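Local coordinates for N-deoxyribosyltransferase (Bacillus psychrosaccharolyticus, PDB 6EVS), which catalyses 2'-deoxyribosyl transfer between nucleobases, an activity used to synthesise modified purine nucleosides of antiviral and antitumoral interest, at the interface of chains A and B and the interface of chains A and C. Coordinates in Å, arbitrary orientation; residue numbers count along the deposited sequence, not the author numbering. Chains: chain A/B/C, N-deoxyribosyltransferase.

Two different subunit interfaces of a six-copy assembly are sampled here. Contact 1 joins chains A and B, while contacts 2, 3 and 4 belong to the two-fold A–C interface, where each has a twin with the chains exchanged. Contacts 2 and 4 are neighbours, their C-alpha centres about 5 Å apart, and share A:Leu108, A:Asp112 and C:Arg52. Contact 3 lies about 14 Å from contact 2, and contact 1 about 17 Å from contact 3. Helix 49-65 takes part in all four, with chain A's copy serving both partners, in contacts 1 and 3. One helix thus contributes to both of these interfaces.

Contact 1: the interface of chains A and B. Residues chain A 41, 54, 58, 61-62; chain B 115, 131-132, 134.
A:His62 reaches across to B:Thr131, its NE2 donating to the backbone carbonyl O at 2.7 Å, with the acceptor in the imidazole plane and the donor nearly along the C=O axis. In this nucleoside 2-deoxyribosyltransferase the bond joins helix 49-65 of one subunit to a loop of the next. A second carbonyl, B:Leu132 O, lies 3.0 Å from the same A:His62 NE2 but off the ring plane and poorly aimed at the N-H, at most a weak secondary partner. Beside it, the carboxamide of A:Asn58 meets the B:His115 ring almost coplanar, the planes 20° apart, with OD1 in plane at the CE1 edge, 3.2 Å away. That amide also rests on B:Ile134, whose CB is 3.8 Å from A:Asn58 CG. A:Glu61 touches through its methylenes: its chain bends at chi2 (66°), and CG lies 3.4 Å from B:His115 ND1. Its carboxylate, OE2 4.9 Å from B:His115 ND1, makes no contact but may still influence the ring.

Behind these groups, A:His62 is fixed at its other nitrogen, ND1 donating to A:Asn58 O one helical turn back at 2.8 Å. With carbonyls at both nitrogens, the doubly protonated imidazole may be favoured, although protons are not seen. B:His115 is similarly steered by NE2 donating to B:Leu132 O at 2.8 Å, from above the carbonyl plane. The A:Phe54 backbone carbonyl and the A:Leu41 CD2 methyl border B:Ile134 more loosely.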
# COMPACT_ATOMS: atom_id res chain seq x y z
N LEU A 41 18.44 18.61 -11.82
CA LEU A 41 18.54 19.52 -10.68
C LEU A 41 19.62 20.57 -10.92
O LEU A 41 20.78 20.21 -11.13
CB LEU A 41 18.77 18.72 -9.40
CG LEU A 41 17.53 17.84 -9.14
CD1 LEU A 41 17.58 17.13 -7.79
CD2 LEU A 41 16.27 18.69 -9.25
N PHE A 54 18.30 13.77 -3.70
CA PHE A 54 17.21 14.58 -4.23
C PHE A 54 16.65 14.01 -5.53
O PHE A 54 15.44 14.04 -5.75
CB PHE A 54 17.67 16.02 -4.43
CG PHE A 54 17.79 16.80 -3.16
CD1 PHE A 54 17.12 16.40 -2.01
CD2 PHE A 54 18.60 17.93 -3.09
CE1 PHE A 54 17.23 17.11 -0.82
CE2 PHE A 54 18.71 18.64 -1.91
CZ PHE A 54 18.03 18.23 -0.77
N ASN A 58 12.94 12.99 -5.75
CA ASN A 58 12.07 13.73 -6.66
C ASN A 58 11.46 12.80 -7.70
O ASN A 58 10.29 12.95 -8.06
CB ASN A 58 12.86 14.85 -7.35
CG ASN A 58 11.95 15.85 -8.05
OD1 ASN A 58 10.86 16.16 -7.55
ND2 ASN A 58 12.39 16.35 -9.19
N GLU A 61 8.77 10.61 -5.94
CA GLU A 61 7.60 11.44 -5.68
C GLU A 61 6.81 11.71 -6.96
O GLU A 61 5.57 11.76 -6.93
CB GLU A 61 8.02 12.76 -5.00
CG GLU A 61 6.90 13.38 -4.19
CD GLU A 61 6.51 12.53 -2.98
OE1 GLU A 61 5.38 12.67 -2.50
OE2 GLU A 61 7.34 11.71 -2.52
N HIS A 62 7.50 11.84 -8.11
CA HIS A 62 6.75 12.11 -9.33
C HIS A 62 6.13 10.84 -9.93
O HIS A 62 5.16 10.94 -10.68
CB HIS A 62 7.62 12.84 -10.34
CG HIS A 62 7.67 14.31 -10.10
ND1 HIS A 62 8.56 14.88 -9.22
CD2 HIS A 62 6.89 15.32 -10.56
CE1 HIS A 62 8.37 16.19 -9.20
NE2 HIS A 62 7.36 16.48 -9.99
N HIS B 115 7.91 17.13 0.46
CA HIS B 115 8.33 17.38 -0.91
C HIS B 115 8.61 18.85 -1.16
O HIS B 115 9.47 19.18 -1.98
CB HIS B 115 7.26 16.90 -1.90
CG HIS B 115 7.68 17.03 -3.33
ND1 HIS B 115 8.68 16.25 -3.88
CD2 HIS B 115 7.28 17.87 -4.31
CE1 HIS B 115 8.85 16.59 -5.15
NE2 HIS B 115 8.01 17.57 -5.43
N THR B 131 3.40 20.85 -11.95
CA THR B 131 4.61 20.05 -12.11
C THR B 131 5.20 19.58 -10.79
O THR B 131 6.01 18.64 -10.79
CB THR B 131 5.68 20.85 -12.87
OG1 THR B 131 5.95 22.07 -12.19
CG2 THR B 131 5.21 21.16 -14.29
N LEU B 132 4.83 20.21 -9.68
CA LEU B 132 5.25 19.79 -8.34
C LEU B 132 6.78 19.70 -8.22
O LEU B 132 7.32 18.63 -7.90
CB LEU B 132 4.59 18.46 -8.00
CG LEU B 132 4.51 17.99 -6.55
CD1 LEU B 132 3.16 18.39 -5.95
CD2 LEU B 132 4.71 16.48 -6.46
N ILE B 134 10.51 19.88 -6.68
CA ILE B 134 10.98 19.61 -5.33
C ILE B 134 11.48 20.91 -4.72
O ILE B 134 12.07 21.75 -5.41
CB ILE B 134 12.06 18.51 -5.36
CG1 ILE B 134 12.37 17.98 -3.95
CG2 ILE B 134 13.31 18.94 -6.12
CD1 ILE B 134 13.40 16.88 -3.94

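Contact 2: the interface of chains A and C. Residues chain A 90, 108-109, 112-113; chain C 52-53, 55-56, 84.
C:Phe56 projects from helix 49-65 with CG anti to the backbone N (chi1 176°), which carries its ring under A:Asp112 CB, while A:Asp112 chi1 (-71°) turns the carboxylate off toward the first turn of that helix. The result, in a two-fold interface of this nucleoside 2-deoxyribosyltransferase, is a CH-pi contact with A:Asp112 CB 3.9 Å from the centroid of the C:Phe56 ring. The edge of the same ring is met by A:Tyr90, which comes tip to tip and puts CE2 in the phenyl plane, 3.9 Å from C:Phe56 CZ. A:Met109, folded at chi2 and chi3, brings its CE methyl to both C:Phe56 CD1 and C:Trp84 CZ3, at 3.6 Å from each. The indole also touches the tyrosine, C:Trp84 CZ2 lying 3.7 Å from A:Tyr90 CD2.

Toward the start of the partner helix, A:Leu108 CB sits over one face of the C:Arg52 guanidinium, offset to the rim. The A:Leu108 and C:Val55 side chains cross at about a right angle, CD1 3.7 Å from CG1. The A:Asp112 carboxylate is bridged by a water, 2.8 Å from its OD2, to C:Thr53 OG1. C:Arg52 NE remains 4.1 Å from A:Asp112 OD1; the opposite charges may attract without forming a salt bridge.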
# COMPACT_ATOMS: atom_id res chain seq x y z
N TYR A 90 3.97 -0.46 -10.68
CA TYR A 90 2.97 -1.52 -10.61
C TYR A 90 2.46 -1.69 -9.18
O TYR A 90 1.25 -1.72 -8.95
CB TYR A 90 3.56 -2.83 -11.12
CG TYR A 90 2.57 -3.97 -11.11
CD1 TYR A 90 1.52 -4.00 -12.03
CD2 TYR A 90 2.67 -5.00 -10.19
CE1 TYR A 90 0.61 -5.06 -12.04
CE2 TYR A 90 1.75 -6.05 -10.18
CZ TYR A 90 0.74 -6.07 -11.11
OH TYR A 90 -0.17 -7.10 -11.09
N LEU A 108 9.11 -11.38 -18.77
CA LEU A 108 7.70 -11.59 -18.42
C LEU A 108 7.28 -10.84 -17.16
O LEU A 108 6.08 -10.65 -16.94
CB LEU A 108 7.38 -13.09 -18.27
CG LEU A 108 7.98 -13.99 -17.20
CD1 LEU A 108 7.19 -13.90 -15.88
CD2 LEU A 108 7.99 -15.44 -17.70
N MET A 109 8.22 -10.44 -16.30
CA MET A 109 7.76 -9.61 -15.17
C MET A 109 7.24 -8.28 -15.67
O MET A 109 6.26 -7.75 -15.13
CB MET A 109 8.88 -9.42 -14.14
CG MET A 109 9.44 -10.74 -13.57
SD MET A 109 8.17 -11.83 -12.86
CE MET A 109 7.66 -10.82 -11.45
N ASP A 112 3.87 -8.96 -18.11
CA ASP A 112 2.69 -9.36 -17.34
C ASP A 112 2.21 -8.28 -16.37
O ASP A 112 1.21 -8.49 -15.67
CB ASP A 112 2.98 -10.66 -16.57
CG ASP A 112 3.07 -11.87 -17.49
OD1 ASP A 112 4.19 -12.25 -17.91
OD2 ASP A 112 2.01 -12.45 -17.80
N SER A 113 2.92 -7.15 -16.32
CA SER A 113 2.63 -6.01 -15.44
C SER A 113 2.11 -4.80 -16.18
O SER A 113 1.84 -3.78 -15.54
CB SER A 113 3.89 -5.54 -14.70
OG SER A 113 4.67 -6.58 -14.20
N ARG C 52 3.19 -17.99 -18.65
CA ARG C 52 3.71 -16.66 -18.32
C ARG C 52 2.93 -16.06 -17.17
O ARG C 52 3.50 -15.42 -16.27
CB ARG C 52 3.64 -15.72 -19.52
CG ARG C 52 4.67 -16.00 -20.62
CD ARG C 52 4.51 -15.04 -21.80
NE ARG C 52 5.20 -13.76 -21.61
CZ ARG C 52 6.50 -13.56 -21.84
NH1 ARG C 52 7.27 -14.56 -22.25
NH2 ARG C 52 7.04 -12.36 -21.64
N THR C 53 1.61 -16.26 -17.18
CA THR C 53 0.75 -15.68 -16.16
C THR C 53 1.03 -16.28 -14.79
O THR C 53 1.14 -15.56 -13.79
CB THR C 53 -0.72 -15.89 -16.54
OG1 THR C 53 -0.95 -15.33 -17.83
CG2 THR C 53 -1.66 -15.24 -15.48
N VAL C 55 3.77 -17.98 -13.82
CA VAL C 55 5.11 -17.67 -13.33
C VAL C 55 5.12 -16.30 -12.66
O VAL C 55 5.64 -16.13 -11.55
CB VAL C 55 6.13 -17.75 -14.47
CG1 VAL C 55 7.45 -17.11 -13.97
CG2 VAL C 55 6.31 -19.18 -14.82
N PHE C 56 4.56 -15.30 -13.34
CA PHE C 56 4.45 -13.96 -12.75
C PHE C 56 3.71 -14.00 -11.42
O PHE C 56 4.16 -13.40 -10.43
CB PHE C 56 3.75 -13.03 -13.74
CG PHE C 56 3.52 -11.66 -13.20
CD1 PHE C 56 4.52 -10.69 -13.28
CD2 PHE C 56 2.31 -11.32 -12.60
CE1 PHE C 56 4.32 -9.42 -12.77
CE2 PHE C 56 2.11 -10.05 -12.09
CZ PHE C 56 3.12 -9.10 -12.18
N TRP C 84 13.04 -4.99 -11.94
CA TRP C 84 11.60 -4.89 -11.68
C TRP C 84 11.24 -5.42 -10.29
O TRP C 84 10.49 -4.78 -9.54
CB TRP C 84 10.84 -5.67 -12.77
CG TRP C 84 9.33 -5.43 -12.77
CD1 TRP C 84 8.63 -4.58 -13.59
CD2 TRP C 84 8.35 -6.08 -11.95
NE1 TRP C 84 7.28 -4.64 -13.30
CE2 TRP C 84 7.09 -5.55 -12.29
CE3 TRP C 84 8.43 -7.04 -10.94
CZ2 TRP C 84 5.91 -5.95 -11.67
CZ3 TRP C 84 7.24 -7.43 -10.30
CH2 TRP C 84 6.01 -6.89 -10.68
O HOH W 1 -0.74 -12.31 -17.81

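Contact 3: the interface of chains A and C. Residues chain A 60, 84, 87-88, 91-92; chain C 87-88, 90-91.
A:Ile91 and C:Ile91 meet methyl to methyl, CG2 to CG2 at 3.5 Å, where helix 80-91 of one nucleoside 2-deoxyribosyltransferase subunit packs on its counterpart, 80-92, across the two-fold. In this family the helix also carries the catalytic glutamate. Each isoleucine has CG2 anti to the backbone N and CG1 beside it (chi1 -55° in A:Ile91), an arrangement that presents CG2 to its twin and CG1 to the neighbouring alanine. C:Ile91 CG1 thus lies 3.5 Å from A:Ala88 CB, and reciprocally A:Ile91 CG1 lies 3.6 Å from C:Ala88 CA. The two isoleucine side chains run antiparallel alongside each other.

Close approach continues at C:Gly87, which has no side chain to hold the helices apart: its CA stands over the five-membered ring of A:Trp84, 3.4 Å from the centroid, in a CH-pi contact. The six-membered end of that indole meets C:Tyr90, the two-fold counterpart of the pairing of A:Tyr90 with C:Trp84.

The margins are sparser. A:Leu60, from helix 49-65, touches C:Tyr90 through CD2, which lies in the phenol plane at the ring edge, 3.6 Å from CE2. At the opposite end A:Leu92 crosses C:Ile91 at about a right angle, CD2 being 3.7 Å from its CG2.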
# COMPACT_ATOMS: atom_id res chain seq x y z
N LEU A 60 10.88 9.42 -7.47
CA LEU A 60 9.86 8.59 -6.82
C LEU A 60 8.61 9.40 -6.49
O LEU A 60 7.48 8.95 -6.75
CB LEU A 60 10.44 7.95 -5.56
CG LEU A 60 9.62 6.86 -4.87
CD1 LEU A 60 9.24 5.76 -5.86
CD2 LEU A 60 10.39 6.29 -3.68
N TRP A 84 13.22 -0.90 -12.77
CA TRP A 84 12.92 -0.64 -11.36
C TRP A 84 11.71 0.27 -11.22
O TRP A 84 10.80 0.02 -10.41
CB TRP A 84 14.17 -0.03 -10.69
CG TRP A 84 14.11 0.13 -9.18
CD1 TRP A 84 14.69 -0.68 -8.24
CD2 TRP A 84 13.44 1.17 -8.46
NE1 TRP A 84 14.39 -0.23 -6.97
CE2 TRP A 84 13.65 0.92 -7.07
CE3 TRP A 84 12.71 2.30 -8.83
CZ2 TRP A 84 13.14 1.76 -6.06
CZ3 TRP A 84 12.17 3.13 -7.81
CH2 TRP A 84 12.40 2.84 -6.45
N GLY A 87 8.47 -1.62 -11.94
CA GLY A 87 8.08 -2.46 -10.82
C GLY A 87 7.49 -1.65 -9.66
O GLY A 87 6.45 -2.00 -9.10
N ALA A 88 8.16 -0.55 -9.29
CA ALA A 88 7.58 0.34 -8.29
C ALA A 88 6.20 0.83 -8.72
O ALA A 88 5.24 0.80 -7.93
CB ALA A 88 8.52 1.52 -8.02
N ILE A 91 3.37 -1.79 -8.21
CA ILE A 91 2.92 -1.90 -6.82
C ILE A 91 2.18 -0.64 -6.39
O ILE A 91 1.21 -0.71 -5.63
CB ILE A 91 4.08 -2.22 -5.87
CG1 ILE A 91 4.83 -3.49 -6.32
CG2 ILE A 91 3.55 -2.36 -4.40
CD1 ILE A 91 3.92 -4.71 -6.50
N LEU A 92 2.60 0.53 -6.87
CA LEU A 92 1.91 1.76 -6.49
C LEU A 92 0.55 1.89 -7.17
O LEU A 92 -0.17 2.87 -6.92
CB LEU A 92 2.76 2.98 -6.85
CG LEU A 92 4.01 3.27 -5.99
CD1 LEU A 92 4.90 4.29 -6.69
CD2 LEU A 92 3.56 3.77 -4.60
N GLY C 87 12.42 -3.03 -7.51
CA GLY C 87 11.50 -1.90 -7.40
C GLY C 87 10.18 -2.28 -6.74
O GLY C 87 9.69 -1.59 -5.84
N ALA C 88 9.57 -3.38 -7.19
CA ALA C 88 8.37 -3.86 -6.51
C ALA C 88 8.63 -4.11 -5.02
O ALA C 88 7.81 -3.74 -4.17
CB ALA C 88 7.86 -5.15 -7.18
N TYR C 90 10.78 -2.80 -2.99
CA TYR C 90 10.92 -1.55 -2.26
C TYR C 90 9.56 -0.96 -1.90
O TYR C 90 9.33 -0.59 -0.74
CB TYR C 90 11.74 -0.55 -3.09
CG TYR C 90 11.93 0.77 -2.38
CD1 TYR C 90 12.69 0.85 -1.23
CD2 TYR C 90 11.37 1.95 -2.88
CE1 TYR C 90 12.91 2.06 -0.58
CE2 TYR C 90 11.59 3.18 -2.22
CZ TYR C 90 12.35 3.21 -1.09
OH TYR C 90 12.55 4.41 -0.42
N ILE C 91 8.64 -0.88 -2.87
CA ILE C 91 7.32 -0.31 -2.56
C ILE C 91 6.53 -1.22 -1.64
O ILE C 91 5.77 -0.74 -0.78
CB ILE C 91 6.53 -0.02 -3.85
CG1 ILE C 91 7.35 0.89 -4.76
CG2 ILE C 91 5.20 0.65 -3.50
CD1 ILE C 91 7.70 2.28 -4.07

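Contact 4: the interface of chains A and C. Residues chain A 106-108, 111-112, 137; chain C 51-52.
A:Ile106 and A:Asn107 are extended and the chain turns helical at A:Leu108, with the A:Ile106 carbonyl pointing at C:Arg52. In this polar, arginine-binding patch of the two-fold A–C interface of nucleoside 2-deoxyribosyltransferase, the arginine chain, bent at chi3 (85°), delivers NH2 to two acceptors. It donates to A:Ile106 O at 3.1 Å, nearly end-on to the carbonyl but bent, with an angle of 138° at the hydrogen, and to the hydroxyl A:Thr111 OG1 at 3.0 Å in a straighter bond (172°). Both acceptors lie close to the guanidinium plane, and together would fix its rotation. A water at the guanidinium edge, 3.0 Å from C:Arg52 NE, extends the grip, since it also bonds A:Thr111 OG1.

A:Tyr137 probably helps to position A:Thr111: with OG1 between the backbone N and the carbonyl carbon, CG2 turns over the centre of the phenol ring, 3.6 Å above its plane. On the flank away from that ring, C:Trp51 meets A:Leu108 at about a right angle, its CZ3 lying 3.8 Å from CD2.

In the fold, the acceptors belong to short helix 108-111 and the residues leading into it, between strands 96-99 and 116-118, backed by the C-terminal segment holding A:Tyr137; the arginine comes from the first turn of the partner's helix 49-65.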
# COMPACT_ATOMS: atom_id res chain seq x y z
N ILE A 106 10.35 -9.28 -24.41
CA ILE A 106 10.53 -8.56 -23.16
C ILE A 106 10.31 -9.51 -21.99
O ILE A 106 9.49 -10.43 -22.06
CB ILE A 106 9.56 -7.35 -23.11
CG1 ILE A 106 9.88 -6.38 -24.26
CG2 ILE A 106 9.60 -6.64 -21.74
CD1 ILE A 106 8.88 -5.27 -24.43
N ASN A 107 11.08 -9.30 -20.91
CA ASN A 107 10.97 -10.09 -19.69
C ASN A 107 9.51 -10.19 -19.25
O ASN A 107 8.77 -9.22 -19.34
CB ASN A 107 11.80 -9.44 -18.58
CG ASN A 107 11.89 -10.30 -17.33
OD1 ASN A 107 10.96 -10.35 -16.53
ND2 ASN A 107 13.03 -10.98 -17.16
N LEU A 108 9.11 -11.38 -18.77
CA LEU A 108 7.70 -11.59 -18.42
C LEU A 108 7.28 -10.84 -17.16
O LEU A 108 6.08 -10.65 -16.94
CB LEU A 108 7.38 -13.09 -18.27
CG LEU A 108 7.98 -13.99 -17.20
CD1 LEU A 108 7.19 -13.90 -15.88
CD2 LEU A 108 7.99 -15.44 -17.70
N THR A 111 6.15 -7.67 -19.10
CA THR A 111 4.99 -7.85 -19.99
C THR A 111 3.73 -8.24 -19.22
O THR A 111 2.62 -7.90 -19.65
CB THR A 111 5.28 -8.92 -21.05
OG1 THR A 111 5.31 -10.21 -20.43
CG2 THR A 111 6.61 -8.65 -21.70
N ASP A 112 3.87 -8.96 -18.11
CA ASP A 112 2.69 -9.36 -17.34
C ASP A 112 2.21 -8.28 -16.37
O ASP A 112 1.21 -8.49 -15.67
CB ASP A 112 2.98 -10.66 -16.57
CG ASP A 112 3.07 -11.87 -17.49
OD1 ASP A 112 4.19 -12.25 -17.91
OD2 ASP A 112 2.01 -12.45 -17.80
N TYR A 137 0.30 -7.13 -24.22
CA TYR A 137 1.42 -7.67 -24.96
C TYR A 137 1.09 -9.10 -25.41
O TYR A 137 0.85 -9.97 -24.57
CB TYR A 137 2.66 -7.65 -24.07
CG TYR A 137 3.92 -8.31 -24.61
CD1 TYR A 137 4.90 -7.55 -25.24
CD2 TYR A 137 4.18 -9.66 -24.40
CE1 TYR A 137 6.07 -8.13 -25.68
CE2 TYR A 137 5.34 -10.24 -24.85
CZ TYR A 137 6.28 -9.47 -25.49
OH TYR A 137 7.45 -10.03 -25.94
N TRP C 51 1.33 -20.15 -18.86
CA TRP C 51 2.59 -20.31 -18.14
C TRP C 51 3.17 -18.96 -17.73
O TRP C 51 3.60 -18.79 -16.58
CB TRP C 51 3.58 -21.09 -19.00
CG TRP C 51 4.92 -21.23 -18.40
CD1 TRP C 51 5.33 -22.19 -17.52
CD2 TRP C 51 6.06 -20.40 -18.65
NE1 TRP C 51 6.66 -22.02 -17.22
CE2 TRP C 51 7.13 -20.92 -17.90
CE3 TRP C 51 6.28 -19.27 -19.45
CZ2 TRP C 51 8.40 -20.35 -17.91
CZ3 TRP C 51 7.55 -18.71 -19.48
CH2 TRP C 51 8.59 -19.25 -18.70
N ARG C 52 3.19 -17.99 -18.65
CA ARG C 52 3.71 -16.66 -18.32
C ARG C 52 2.93 -16.06 -17.17
O ARG C 52 3.50 -15.42 -16.27
CB ARG C 52 3.64 -15.72 -19.52
CG ARG C 52 4.67 -16.00 -20.62
CD ARG C 52 4.51 -15.04 -21.80
NE ARG C 52 5.20 -13.76 -21.61
CZ ARG C 52 6.50 -13.56 -21.84
NH1 ARG C 52 7.27 -14.56 -22.25
NH2 ARG C 52 7.04 -12.36 -21.64
O HOH W 2 2.79 -12.06 -20.82